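Local coordinates for protein DNA endonuclease I-CvuI (Chlorella vulgaris, PDB 5A77) that cleaves double-stranded DNA in the presence of magnesium as a dimeric LAGLIDADG homing endonuclease, an activity that probably serves intron homing, at residues Q49-H54 with V69-D74; V43-F48 with S77-V82; L10-L15 with Q61-C66. One frame throughout, in Å; residues are numbered along the deposited sequence.

Overall arrangement
From the N terminus the chain first runs through helix 6-22, whose residues 10-15 wait for their partner until helix 55-64 ends; contact 3 closes that long loop over two strands. Strand 39-50 supplies 43-48 to contact 2 and, just downstream, 49-54 to contact 1. After helix 55-64, strand 68-71 completes contact 1, a short loop lying wholly within the wider one that strand 76-82 closes in contact 2. Contact 3 crosses both, since its second segment falls inside each of their loops. Contacts 1 and 2 thus shape the DNA-facing sheet and meet at Ser77, while contact 3 joins two helices behind it, reaching contact 2 through Phe79.

Contact 1: Q49-H54 with V69-D74; sequences QSTTQH and VRKRND. Unlike the reference sequence in segment 49-54: Gln53 (reference Arg). With nucleotides of chain C.
His54 brings CE1 to within 3.3 Å of Val69 CG1, the tight end of the contact between the turn after strand 39-50 and strand 68-71. His54 CG, anti to its backbone N (chi1 -179°), starts the ring toward Val69, while its ND1 is hydrogen-bonded to Ser77 OG. The outer end is looser and faces solvent: the exposed Lys71 crosses Thr51 at about a right angle, its CD 3.7 Å from Thr51 CG2. Strand 68-71 is an outer strand of the curved antiparallel sheet with which LAGLIDADG endonucleases straddle DNA, and Arg70 points away from the turn to read a base. Its NH1 donates to N7 of DG8 of chain C at 2.9 Å, nearly straight at 168°, and NH2 to O6. C5 of DC7 of chain C covers the centre of one guanidinium face; Arg72 CG lies over the other, toward the rim. Arg72 NE donates to the syn lone pair of Asp74 OD1 at 3.3 Å, close to the guanidinium plane, as part of a salt bridge, and NH1 forms another with Glu78. An alanine in place of Arg72, lacking also the carbon near the Arg70 rim, would probably leave Asp74 without this mate and Glu78 short of one charge partner.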
loop_
_atom_site.group_PDB
_atom_site.type_symbol
_atom_site.label_atom_id
_atom_site.label_comp_id
_atom_site.label_asym_id
_atom_site.label_seq_id
_atom_site.Cartn_x
_atom_site.Cartn_y
_atom_site.Cartn_z
ATOM N N GLN B 49 4.466 -6.288 -5.427
ATOM C CA GLN B 49 5.510 -6.204 -4.417
ATOM C C GLN B 49 6.857 -6.527 -5.035
ATOM O O GLN B 49 6.936 -7.254 -6.030
ATOM C CB GLN B 49 5.230 -7.140 -3.237
ATOM C CG GLN B 49 5.867 -6.638 -1.912
ATOM C CD GLN B 49 5.366 -5.245 -1.512
ATOM O OE1 GLN B 49 4.205 -4.900 -1.752
ATOM N NE2 GLN B 49 6.241 -4.438 -0.922
ATOM N N SER B 50 7.910 -5.963 -4.455
ATOM C CA SER B 50 9.269 -6.260 -4.880
ATOM C C SER B 50 9.531 -7.741 -4.653
ATOM O O SER B 50 9.020 -8.322 -3.694
ATOM C CB SER B 50 10.279 -5.385 -4.121
ATOM O OG SER B 50 11.603 -5.886 -4.245
ATOM N N THR B 51 10.307 -8.350 -5.548
ATOM C CA THR B 51 10.615 -9.781 -5.453
ATOM C C THR B 51 11.454 -10.046 -4.208
ATOM O O THR B 51 11.543 -11.183 -3.736
ATOM C CB THR B 51 11.354 -10.308 -6.713
ATOM O OG1 THR B 51 10.673 -9.860 -7.892
ATOM C CG2 THR B 51 11.395 -11.830 -6.727
ATOM N N THR B 52 12.070 -8.982 -3.696
ATOM C CA THR B 52 12.691 -8.977 -2.375
ATOM C C THR B 52 11.828 -9.725 -1.371
ATOM O O THR B 52 12.306 -10.593 -0.639
ATOM C CB THR B 52 12.894 -7.531 -1.839
ATOM O OG1 THR B 52 13.694 -6.762 -2.749
ATOM C CG2 THR B 52 13.546 -7.556 -0.463
ATOM N N GLN B 53 10.544 -9.371 -1.345
ATOM C CA GLN B 53 9.615 -9.965 -0.402
ATOM C C GLN B 53 8.482 -10.626 -1.135
ATOM O O GLN B 53 7.309 -10.446 -0.804
ATOM C CB GLN B 53 9.085 -8.926 0.571
ATOM C CG GLN B 53 9.961 -7.702 0.718
ATOM C CD GLN B 53 9.567 -6.902 1.933
ATOM O OE1 GLN B 53 9.518 -7.437 3.040
ATOM N NE2 GLN B 53 9.221 -5.633 1.730
ATOM N N HIS B 54 8.874 -11.418 -2.125
ATOM C CA HIS B 54 7.985 -12.249 -2.911
ATOM C C HIS B 54 7.047 -13.073 -2.030
ATOM O O HIS B 54 5.940 -13.416 -2.440
ATOM C CB HIS B 54 8.838 -13.148 -3.807
ATOM C CG HIS B 54 8.048 -14.057 -4.702
ATOM N ND1 HIS B 54 7.882 -13.806 -6.052
ATOM C CD2 HIS B 54 7.398 -15.209 -4.458
ATOM C CE1 HIS B 54 7.168 -14.763 -6.593
ATOM N NE2 HIS B 54 6.847 -15.643 -5.632
ATOM N N VAL B 69 0.860 -16.168 -8.840
ATOM C CA VAL B 69 1.999 -15.301 -8.573
ATOM C C VAL B 69 3.036 -15.460 -9.690
ATOM O O VAL B 69 3.269 -16.562 -10.156
ATOM C CB VAL B 69 2.649 -15.616 -7.207
ATOM C CG1 VAL B 69 3.853 -14.749 -7.008
ATOM C CG2 VAL B 69 1.643 -15.440 -6.060
ATOM N N ARG B 70 3.637 -14.359 -10.136
ATOM C CA ARG B 70 4.776 -14.436 -11.050
ATOM C C ARG B 70 5.932 -13.525 -10.611
ATOM O O ARG B 70 5.762 -12.605 -9.815
ATOM C CB ARG B 70 4.369 -14.066 -12.474
ATOM C CG ARG B 70 4.126 -12.571 -12.682
ATOM C CD ARG B 70 3.964 -12.202 -14.162
ATOM N NE ARG B 70 3.293 -10.913 -14.314
ATOM C CZ ARG B 70 3.705 -9.920 -15.097
ATOM N NH1 ARG B 70 4.793 -10.040 -15.845
ATOM N NH2 ARG B 70 3.001 -8.800 -15.146
ATOM N N LYS B 71 7.112 -13.817 -11.143
ATOM C CA LYS B 71 8.264 -12.940 -11.066
ATOM C C LYS B 71 8.344 -12.139 -12.362
ATOM O O LYS B 71 8.424 -12.732 -13.432
ATOM C CB LYS B 71 9.552 -13.754 -10.885
ATOM C CG LYS B 71 9.591 -14.712 -9.691
ATOM C CD LYS B 71 10.964 -14.654 -9.030
ATOM C CE LYS B 71 11.144 -15.699 -7.944
ATOM N NZ LYS B 71 12.458 -15.523 -7.258
ATOM N N ARG B 72 8.466 -10.827 -12.287
ATOM C CA ARG B 72 8.688 -10.018 -13.457
ATOM C C ARG B 72 10.187 -9.967 -13.714
ATOM O O ARG B 72 10.958 -10.319 -12.858
ATOM C CB ARG B 72 8.117 -8.637 -13.219
ATOM C CG ARG B 72 6.609 -8.610 -13.082
ATOM C CD ARG B 72 6.050 -7.357 -12.419
ATOM N NE ARG B 72 6.766 -6.144 -12.760
ATOM C CZ ARG B 72 6.265 -4.927 -12.677
ATOM N NH1 ARG B 72 5.042 -4.740 -12.275
ATOM N NH2 ARG B 72 7.001 -3.899 -13.007
ATOM N N ASN B 73 10.620 -9.534 -14.880
ATOM C CA ASN B 73 12.040 -9.627 -15.230
ATOM C C ASN B 73 12.827 -8.476 -14.574
ATOM O O ASN B 73 14.028 -8.562 -14.397
ATOM C CB ASN B 73 12.222 -9.626 -16.756
ATOM C CG ASN B 73 11.690 -8.368 -17.404
ATOM O OD1 ASN B 73 11.181 -7.474 -16.725
ATOM N ND2 ASN B 73 11.811 -8.282 -18.720
ATOM N N ASP B 74 12.111 -7.406 -14.218
ATOM C CA ASP B 74 12.728 -6.222 -13.605
ATOM C C ASP B 74 12.749 -6.144 -12.067
ATOM O O ASP B 74 13.046 -5.093 -11.501
ATOM C CB ASP B 74 12.098 -4.951 -14.188
ATOM C CG ASP B 74 10.620 -4.811 -13.920
ATOM O OD1 ASP B 74 9.994 -5.638 -13.206
ATOM O OD2 ASP B 74 10.014 -3.841 -14.465
ATOM P P DT C 9 10.959 -5.605 -21.951
ATOM O OP1 DT C 9 11.506 -5.075 -23.226
ATOM O OP2 DT C 9 11.883 -6.089 -20.881
ATOM O "O5'" DT C 9 9.972 -4.469 -21.390
ATOM C "C5'" DT C 9 9.268 -3.623 -22.305
ATOM C "C4'" DT C 9 8.776 -2.354 -21.625
ATOM O "O4'" DT C 9 7.674 -2.676 -20.726
ATOM C "C3'" DT C 9 9.814 -1.610 -20.764
ATOM O "O3'" DT C 9 9.563 -0.185 -20.833
ATOM C "C2'" DT C 9 9.488 -2.143 -19.371
ATOM C "C1'" DT C 9 7.967 -2.135 -19.458
ATOM N N1 DT C 9 7.268 -2.921 -18.394
ATOM C C2 DT C 9 5.975 -2.576 -18.057
ATOM O O2 DT C 9 5.370 -1.666 -18.592
ATOM N N3 DT C 9 5.419 -3.333 -17.060
ATOM C C4 DT C 9 6.020 -4.378 -16.383
ATOM O O4 DT C 9 5.439 -5.009 -15.507
ATOM C C5 DT C 9 7.372 -4.687 -16.787
ATOM C C7 DT C 9 8.116 -5.809 -16.126
ATOM C C6 DT C 9 7.928 -3.946 -17.757
ATOM P P DC C 7 6.313 -16.122 -16.744
ATOM O OP1 DC C 7 7.498 -16.993 -16.929
ATOM O OP2 DC C 7 5.980 -15.583 -15.402
ATOM O "O5'" DC C 7 6.416 -14.878 -17.740
ATOM C "C5'" DC C 7 6.162 -15.080 -19.119
ATOM C "C4'" DC C 7 5.835 -13.774 -19.808
ATOM O "O4'" DC C 7 4.539 -13.312 -19.390
ATOM C "C3'" DC C 7 6.789 -12.611 -19.500
ATOM O "O3'" DC C 7 7.601 -12.328 -20.643
ATOM C "C2'" DC C 7 5.848 -11.433 -19.160
ATOM C "C1'" DC C 7 4.502 -11.943 -19.655
ATOM N N1 DC C 7 3.318 -11.332 -18.963
ATOM C C2 DC C 7 2.727 -10.189 -19.498
ATOM O O2 DC C 7 3.189 -9.704 -20.535
ATOM N N3 DC C 7 1.661 -9.642 -18.864
ATOM C C4 DC C 7 1.194 -10.188 -17.734
ATOM N N4 DC C 7 0.139 -9.602 -17.135
ATOM C C5 DC C 7 1.791 -11.344 -17.165
ATOM C C6 DC C 7 2.844 -11.877 -17.802
ATOM P P DG C 8 9.121 -11.834 -20.456
ATOM O OP1 DG C 8 9.920 -12.274 -21.623
ATOM O OP2 DG C 8 9.559 -12.224 -19.093
ATOM O "O5'" DG C 8 8.981 -10.253 -20.549
ATOM C "C5'" DG C 8 7.910 -9.723 -21.305
ATOM C "C4'" DG C 8 8.274 -8.407 -21.928
ATOM O "O4'" DG C 8 7.250 -7.445 -21.617
ATOM C "C3'" DG C 8 9.532 -7.781 -21.393
ATOM O "O3'" DG C 8 9.969 -6.802 -22.346
ATOM C "C2'" DG C 8 9.030 -7.171 -20.073
ATOM C "C1'" DG C 8 7.608 -6.735 -20.436
ATOM N N9 DG C 8 6.573 -7.015 -19.427
ATOM C C8 DG C 8 6.523 -8.054 -18.527
ATOM N N7 DG C 8 5.435 -8.053 -17.790
ATOM C C5 DG C 8 4.707 -6.958 -18.258
ATOM C C6 DG C 8 3.435 -6.446 -17.861
ATOM O O6 DG C 8 2.666 -6.869 -16.984
ATOM N N1 DG C 8 3.081 -5.321 -18.599
ATOM C C2 DG C 8 3.845 -4.763 -19.594
ATOM N N2 DG C 8 3.342 -3.680 -20.196
ATOM N N3 DG C 8 5.019 -5.231 -19.978
ATOM C C4 DG C 8 5.391 -6.322 -19.269
#

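Contact 2: V43-F48 with S77-V82; sequences VSLTVF and SEFCVV. With nucleotides of chain F; nucleotides of chain C.
Phe48 and Glu78 lie side by side and point the same way from a non-hydrogen-bonded pair of two antiparallel strands, each CG anti to its carbonyl carbon (chi1 -53° and -58°), which starts them off alike. Glu78 can be followed outward: CB sits near Val47 O, CG is 3.6 Å from Phe48 CD1, and CD comes within 3.4 Å of Phe48 CE1. At the tip, OE1 packs on Thr46 CG2, whereas OE2 accepts a weak hydrogen bond from N6 of DA2 of chain F at 3.1 Å. The ring and carboxylate planes are 72° apart. Thr46 CG2 also lies over one face of the Phe48 ring, toward its rim; over the centre of the opposite face stands C8 of DG1 of chain F, 3.2 Å above the plane. Val47 and Phe79 exchange two backbone hydrogen bonds, as do Leu45 and Val81. Their side chains fill the other face of the sheet, where Leu45 CD2 lies 4.3 Å from Phe79 CE2, at the ring edge, and helices 84-94 and 55-64 cover them. Salt bridges from Arg70 and Arg72 to Glu78 OE2 would favour an ionised carboxylate, and that charge probably helps to position both arginines for the bases.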
loop_
_atom_site.group_PDB
_atom_site.type_symbol
_atom_site.label_atom_id
_atom_site.label_comp_id
_atom_site.label_asym_id
_atom_site.label_seq_id
_atom_site.Cartn_x
_atom_site.Cartn_y
_atom_site.Cartn_z
ATOM N N VAL B 43 -11.328 -8.494 -16.483
ATOM C CA VAL B 43 -11.384 -8.010 -15.112
ATOM C C VAL B 43 -10.230 -8.609 -14.275
ATOM O O VAL B 43 -9.879 -9.787 -14.444
ATOM C CB VAL B 43 -12.743 -8.339 -14.456
ATOM C CG1 VAL B 43 -13.883 -7.635 -15.190
ATOM C CG2 VAL B 43 -12.975 -9.832 -14.426
ATOM N N SER B 44 -9.634 -7.809 -13.388
ATOM C CA SER B 44 -8.551 -8.310 -12.537
ATOM C C SER B 44 -8.263 -7.497 -11.285
ATOM O O SER B 44 -8.316 -6.262 -11.292
ATOM C CB SER B 44 -7.248 -8.429 -13.339
ATOM O OG SER B 44 -6.920 -7.213 -13.982
ATOM N N LEU B 45 -7.957 -8.216 -10.209
ATOM C CA LEU B 45 -7.333 -7.627 -9.035
ATOM C C LEU B 45 -5.861 -8.007 -9.042
ATOM O O LEU B 45 -5.528 -9.191 -9.123
ATOM C CB LEU B 45 -8.003 -8.105 -7.742
ATOM C CG LEU B 45 -7.443 -7.589 -6.409
ATOM C CD1 LEU B 45 -8.542 -7.521 -5.379
ATOM C CD2 LEU B 45 -6.327 -8.475 -5.889
ATOM N N THR B 46 -4.975 -7.022 -8.939
ATOM C CA THR B 46 -3.545 -7.321 -8.939
ATOM C C THR B 46 -2.856 -6.603 -7.778
ATOM O O THR B 46 -3.167 -5.458 -7.477
ATOM C CB THR B 46 -2.890 -6.913 -10.277
ATOM O OG1 THR B 46 -3.205 -7.890 -11.279
ATOM C CG2 THR B 46 -1.381 -6.872 -10.143
ATOM N N VAL B 47 -1.938 -7.291 -7.111
ATOM C CA VAL B 47 -1.167 -6.712 -6.019
ATOM C C VAL B 47 0.326 -6.777 -6.367
ATOM O O VAL B 47 0.824 -7.811 -6.823
ATOM C CB VAL B 47 -1.446 -7.441 -4.685
ATOM C CG1 VAL B 47 -0.430 -7.060 -3.637
ATOM C CG2 VAL B 47 -2.846 -7.143 -4.199
ATOM N N PHE B 48 1.028 -5.662 -6.174
ATOM C CA PHE B 48 2.440 -5.570 -6.534
ATOM C C PHE B 48 3.351 -5.576 -5.321
ATOM O O PHE B 48 3.052 -4.949 -4.312
ATOM C CB PHE B 48 2.718 -4.305 -7.343
ATOM C CG PHE B 48 1.832 -4.143 -8.533
ATOM C CD1 PHE B 48 2.149 -4.751 -9.740
ATOM C CD2 PHE B 48 0.685 -3.370 -8.455
ATOM C CE1 PHE B 48 1.327 -4.587 -10.845
ATOM C CE2 PHE B 48 -0.128 -3.214 -9.545
ATOM C CZ PHE B 48 0.192 -3.820 -10.740
ATOM N N SER B 77 7.338 -8.709 -8.156
ATOM C CA SER B 77 6.406 -9.812 -8.295
ATOM C C SER B 77 4.978 -9.272 -8.250
ATOM O O SER B 77 4.684 -8.280 -7.564
ATOM C CB SER B 77 6.642 -10.861 -7.207
ATOM O OG SER B 77 7.903 -11.492 -7.391
ATOM N N GLU B 78 4.107 -9.908 -9.020
ATOM C CA GLU B 78 2.688 -9.593 -9.030
ATOM C C GLU B 78 1.914 -10.798 -8.544
ATOM O O GLU B 78 2.242 -11.922 -8.895
ATOM C CB GLU B 78 2.223 -9.203 -10.428
ATOM C CG GLU B 78 2.951 -8.019 -11.038
ATOM C CD GLU B 78 2.274 -7.503 -12.299
ATOM O OE1 GLU B 78 1.103 -7.876 -12.546
ATOM O OE2 GLU B 78 2.907 -6.722 -13.047
ATOM N N PHE B 79 0.916 -10.570 -7.703
ATOM C CA PHE B 79 -0.106 -11.578 -7.461
ATOM C C PHE B 79 -1.365 -11.166 -8.224
ATOM O O PHE B 79 -1.834 -10.045 -8.075
ATOM C CB PHE B 79 -0.418 -11.728 -5.972
ATOM C CG PHE B 79 -1.770 -12.339 -5.702
ATOM C CD1 PHE B 79 -1.911 -13.712 -5.600
ATOM C CD2 PHE B 79 -2.908 -11.538 -5.583
ATOM C CE1 PHE B 79 -3.155 -14.279 -5.366
ATOM C CE2 PHE B 79 -4.151 -12.097 -5.349
ATOM C CZ PHE B 79 -4.270 -13.473 -5.233
ATOM N N CYS B 80 -1.939 -12.052 -9.022
ATOM C CA CYS B 80 -3.075 -11.601 -9.825
ATOM C C CYS B 80 -4.264 -12.556 -9.892
ATOM O O CYS B 80 -4.104 -13.758 -10.114
ATOM C CB CYS B 80 -2.619 -11.293 -11.246
ATOM S SG CYS B 80 -3.972 -10.699 -12.242
ATOM N N VAL B 81 -5.456 -12.001 -9.694
ATOM C CA VAL B 81 -6.688 -12.750 -9.885
ATOM C C VAL B 81 -7.398 -12.233 -11.125
ATOM O O VAL B 81 -7.898 -11.102 -11.130
ATOM C CB VAL B 81 -7.631 -12.641 -8.669
ATOM C CG1 VAL B 81 -8.800 -13.607 -8.810
ATOM C CG2 VAL B 81 -6.884 -12.936 -7.400
ATOM N N VAL B 82 -7.426 -13.049 -12.174
ATOM C CA VAL B 82 -8.126 -12.697 -13.410
ATOM C C VAL B 82 -9.441 -13.453 -13.526
ATOM O O VAL B 82 -9.540 -14.608 -13.102
ATOM C CB VAL B 82 -7.279 -13.014 -14.665
ATOM C CG1 VAL B 82 -7.873 -12.358 -15.918
ATOM C CG2 VAL B 82 -5.846 -12.587 -14.465
ATOM O OP3 DG F 1 -2.256 3.231 -7.070
ATOM P P DG F 1 -1.824 2.087 -6.224
ATOM O OP1 DG F 1 -0.614 2.528 -5.487
ATOM O OP2 DG F 1 -3.005 1.619 -5.462
ATOM O "O5'" DG F 1 -1.421 0.863 -7.171
ATOM C "C5'" DG F 1 -0.102 0.781 -7.746
ATOM C "C4'" DG F 1 -0.136 1.319 -9.160
ATOM O "O4'" DG F 1 1.092 1.018 -9.871
ATOM C "C3'" DG F 1 -1.261 0.768 -10.015
ATOM O "O3'" DG F 1 -1.836 1.838 -10.664
ATOM C "C2'" DG F 1 -0.539 -0.164 -10.999
ATOM C "C1'" DG F 1 0.763 0.579 -11.172
ATOM N N9 DG F 1 1.885 -0.210 -11.663
ATOM C C8 DG F 1 2.390 -1.372 -11.123
ATOM N N7 DG F 1 3.455 -1.807 -11.745
ATOM C C5 DG F 1 3.680 -0.861 -12.738
ATOM C C6 DG F 1 4.687 -0.793 -13.723
ATOM O O6 DG F 1 5.607 -1.579 -13.928
ATOM N N1 DG F 1 4.547 0.328 -14.530
ATOM C C2 DG F 1 3.564 1.266 -14.401
ATOM N N2 DG F 1 3.599 2.286 -15.270
ATOM N N3 DG F 1 2.611 1.216 -13.482
ATOM C C4 DG F 1 2.729 0.129 -12.691
ATOM P P DA F 2 -3.422 1.994 -10.745
ATOM O OP1 DA F 2 -3.811 3.261 -10.088
ATOM O OP2 DA F 2 -4.069 0.743 -10.287
ATOM O "O5'" DA F 2 -3.604 2.158 -12.308
ATOM C "C5'" DA F 2 -2.514 2.684 -13.043
ATOM C "C4'" DA F 2 -2.314 1.936 -14.343
ATOM O "O4'" DA F 2 -1.262 0.943 -14.211
ATOM C "C3'" DA F 2 -3.544 1.176 -14.871
ATOM O "O3'" DA F 2 -3.724 1.528 -16.230
ATOM C "C2'" DA F 2 -3.125 -0.297 -14.712
ATOM C "C1'" DA F 2 -1.645 -0.138 -14.992
ATOM N N9 DA F 2 -0.778 -1.270 -14.713
ATOM C C8 DA F 2 -0.987 -2.333 -13.865
ATOM N N7 DA F 2 0.009 -3.203 -13.860
ATOM C C5 DA F 2 0.916 -2.666 -14.770
ATOM C C6 DA F 2 2.179 -3.089 -15.228
ATOM N N6 DA F 2 2.786 -4.221 -14.809
ATOM N N1 DA F 2 2.806 -2.308 -16.143
ATOM C C2 DA F 2 2.210 -1.202 -16.561
ATOM N N3 DA F 2 1.036 -0.704 -16.206
ATOM C C4 DA F 2 0.435 -1.490 -15.302
ATOM P P DA C 4 -10.776 -14.991 -17.727
ATOM O OP1 DA C 4 -12.112 -15.224 -17.143
ATOM O OP2 DA C 4 -10.272 -13.625 -18.010
ATOM O "O5'" DA C 4 -9.735 -15.746 -16.764
ATOM C "C5'" DA C 4 -9.863 -17.167 -16.556
ATOM C "C4'" DA C 4 -8.522 -17.861 -16.680
ATOM O "O4'" DA C 4 -8.060 -17.765 -18.045
ATOM C "C3'" DA C 4 -7.404 -17.273 -15.812
ATOM O "O3'" DA C 4 -6.791 -18.302 -15.056
ATOM C "C2'" DA C 4 -6.429 -16.666 -16.826
ATOM C "C1'" DA C 4 -6.670 -17.523 -18.050
ATOM N N9 DA C 4 -6.353 -16.847 -19.302
ATOM C C8 DA C 4 -7.000 -15.769 -19.824
ATOM N N7 DA C 4 -6.524 -15.371 -20.975
ATOM C C5 DA C 4 -5.507 -16.260 -21.246
ATOM C C6 DA C 4 -4.624 -16.383 -22.337
ATOM N N6 DA C 4 -4.625 -15.549 -23.382
ATOM N N1 DA C 4 -3.721 -17.384 -22.303
ATOM C C2 DA C 4 -3.717 -18.219 -21.248
ATOM N N3 DA C 4 -4.507 -18.212 -20.165
ATOM C C4 DA C 4 -5.388 -17.188 -20.227
#

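Contact 3: L10-L15 with Q61-C66; sequences LKFAWL and QKILGC
The Phe12 ring meets helix 55-64 chiefly at CE1, which lies 3.9 Å from Ile63 CG2 and 4.1 Å from Leu64 CD2, both approaching obliquely; Lys93 and Tyr97 also touch this side chain. The other flat group, the Trp14 indole, meets the Phe18 ring with planes about 20° apart, and its NE1 donates a hydrogen bond to Asp20 OD2 of the second subunit. Between the helices Leu15 and Leu64 reach tip to tip, Leu15 CD2 standing 3.8 Å from Leu64 CD2. Ile63 crosses Lys11 at about a right angle. Its CD1, carried outward by an extended chi2 of -174°, rests 3.8 Å from Lys11 CB and touches the aliphatic chain again at CD. Leu15 opens the LAGLIDADG sequence on helix 6-22, so this is apolar packing of the family's signature helix, which also faces the partner subunit, against the helix that links the two beta hairpins of the alpha-beta-beta-alpha-beta-beta-alpha fold.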
loop_
_atom_site.group_PDB
_atom_site.type_symbol
_atom_site.label_atom_id
_atom_site.label_comp_id
_atom_site.label_asym_id
_atom_site.label_seq_id
_atom_site.Cartn_x
_atom_site.Cartn_y
_atom_site.Cartn_z
ATOM N N LEU B 10 -10.116 -10.380 10.005
ATOM C CA LEU B 10 -8.936 -9.571 10.282
ATOM C C LEU B 10 -7.921 -9.639 9.160
ATOM O O LEU B 10 -7.244 -8.648 8.888
ATOM C CB LEU B 10 -8.277 -9.996 11.589
ATOM C CG LEU B 10 -8.821 -9.373 12.861
ATOM C CD1 LEU B 10 -8.233 -10.056 14.085
ATOM C CD2 LEU B 10 -8.469 -7.896 12.876
ATOM N N LYS B 11 -7.788 -10.815 8.543
ATOM C CA LYS B 11 -6.919 -10.983 7.379
ATOM C C LYS B 11 -7.468 -10.241 6.150
ATOM O O LYS B 11 -6.708 -9.650 5.380
ATOM C CB LYS B 11 -6.727 -12.473 7.051
ATOM C CG LYS B 11 -5.977 -13.274 8.128
ATOM C CD LYS B 11 -4.535 -12.770 8.259
ATOM C CE LYS B 11 -3.729 -13.504 9.324
ATOM N NZ LYS B 11 -3.455 -14.921 8.966
ATOM N N PHE B 12 -8.788 -10.279 5.970
ATOM C CA PHE B 12 -9.435 -9.610 4.843
ATOM C C PHE B 12 -9.361 -8.088 4.997
ATOM O O PHE B 12 -9.286 -7.357 4.009
ATOM C CB PHE B 12 -10.896 -10.062 4.707
ATOM C CG PHE B 12 -11.056 -11.499 4.275
ATOM C CD1 PHE B 12 -10.195 -12.059 3.347
ATOM C CD2 PHE B 12 -12.070 -12.287 4.800
ATOM C CE1 PHE B 12 -10.338 -13.391 2.950
ATOM C CE2 PHE B 12 -12.216 -13.616 4.416
ATOM C CZ PHE B 12 -11.348 -14.168 3.489
ATOM N N ALA B 13 -9.366 -7.617 6.242
ATOM C CA ALA B 13 -9.229 -6.188 6.530
ATOM C C ALA B 13 -7.793 -5.722 6.269
ATOM O O ALA B 13 -7.574 -4.669 5.662
ATOM C CB ALA B 13 -9.639 -5.889 7.966
ATOM N N TRP B 14 -6.824 -6.508 6.729
ATOM C CA TRP B 14 -5.415 -6.248 6.445
ATOM C C TRP B 14 -5.190 -6.215 4.938
ATOM O O TRP B 14 -4.573 -5.290 4.418
ATOM C CB TRP B 14 -4.505 -7.311 7.095
ATOM C CG TRP B 14 -3.049 -7.162 6.711
ATOM C CD1 TRP B 14 -2.099 -6.428 7.365
ATOM C CD2 TRP B 14 -2.387 -7.758 5.574
ATOM N NE1 TRP B 14 -0.895 -6.523 6.707
ATOM C CE2 TRP B 14 -1.042 -7.325 5.623
ATOM C CE3 TRP B 14 -2.801 -8.605 4.546
ATOM C CZ2 TRP B 14 -0.112 -7.722 4.650
ATOM C CZ3 TRP B 14 -1.868 -8.996 3.589
ATOM C CH2 TRP B 14 -0.539 -8.551 3.650
ATOM N N LEU B 15 -5.696 -7.229 4.242
ATOM C CA LEU B 15 -5.523 -7.331 2.795
ATOM C C LEU B 15 -6.243 -6.201 2.067
ATOM O O LEU B 15 -5.732 -5.648 1.088
ATOM C CB LEU B 15 -6.021 -8.681 2.280
ATOM C CG LEU B 15 -5.767 -8.839 0.783
ATOM C CD1 LEU B 15 -4.296 -8.581 0.487
ATOM C CD2 LEU B 15 -6.198 -10.214 0.280
ATOM N N GLN B 61 -2.150 -15.194 -1.699
ATOM C CA GLN B 61 -2.753 -16.275 -2.462
ATOM C C GLN B 61 -3.375 -17.330 -1.557
ATOM O O GLN B 61 -4.450 -17.852 -1.856
ATOM C CB GLN B 61 -1.717 -16.924 -3.373
ATOM C CG GLN B 61 -2.258 -18.100 -4.147
ATOM C CD GLN B 61 -1.177 -18.819 -4.923
ATOM O OE1 GLN B 61 -0.304 -19.476 -4.344
ATOM N NE2 GLN B 61 -1.223 -18.696 -6.249
ATOM N N LYS B 62 -2.695 -17.645 -0.459
ATOM C CA LYS B 62 -3.167 -18.664 0.476
ATOM C C LYS B 62 -4.412 -18.192 1.207
ATOM O O LYS B 62 -5.376 -18.945 1.350
ATOM C CB LYS B 62 -2.077 -19.024 1.492
ATOM C CG LYS B 62 -2.499 -20.085 2.494
ATOM C CD LYS B 62 -1.289 -20.724 3.138
ATOM C CE LYS B 62 -1.655 -21.968 3.942
ATOM N NZ LYS B 62 -0.442 -22.750 4.334
ATOM N N ILE B 63 -4.375 -16.944 1.670
ATOM C CA ILE B 63 -5.512 -16.319 2.338
ATOM C C ILE B 63 -6.753 -16.321 1.446
ATOM O O ILE B 63 -7.867 -16.576 1.909
ATOM C CB ILE B 63 -5.187 -14.871 2.752
ATOM C CG1 ILE B 63 -4.264 -14.861 3.969
ATOM C CG2 ILE B 63 -6.460 -14.086 3.058
ATOM C CD1 ILE B 63 -4.026 -13.487 4.524
ATOM N N LEU B 64 -6.553 -16.047 0.161
ATOM C CA LEU B 64 -7.661 -15.907 -0.775
ATOM C C LEU B 64 -8.095 -17.246 -1.361
ATOM O O LEU B 64 -9.290 -17.473 -1.567
ATOM C CB LEU B 64 -7.283 -14.943 -1.896
ATOM C CG LEU B 64 -7.203 -13.488 -1.455
ATOM C CD1 LEU B 64 -6.958 -12.585 -2.651
ATOM C CD2 LEU B 64 -8.478 -13.093 -0.724
ATOM N N GLY B 65 -7.123 -18.120 -1.631
ATOM C CA GLY B 65 -7.400 -19.443 -2.170
ATOM C C GLY B 65 -7.446 -19.466 -3.686
ATOM O O GLY B 65 -7.884 -20.437 -4.295
ATOM N N CYS B 66 -6.971 -18.390 -4.295
ATOM C CA CYS B 66 -7.083 -18.211 -5.731
ATOM C C CYS B 66 -5.918 -17.353 -6.207
ATOM O O CYS B 66 -5.242 -16.726 -5.396
ATOM C CB CYS B 66 -8.426 -17.548 -6.086
ATOM S SG CYS B 66 -9.175 -18.224 -7.575
#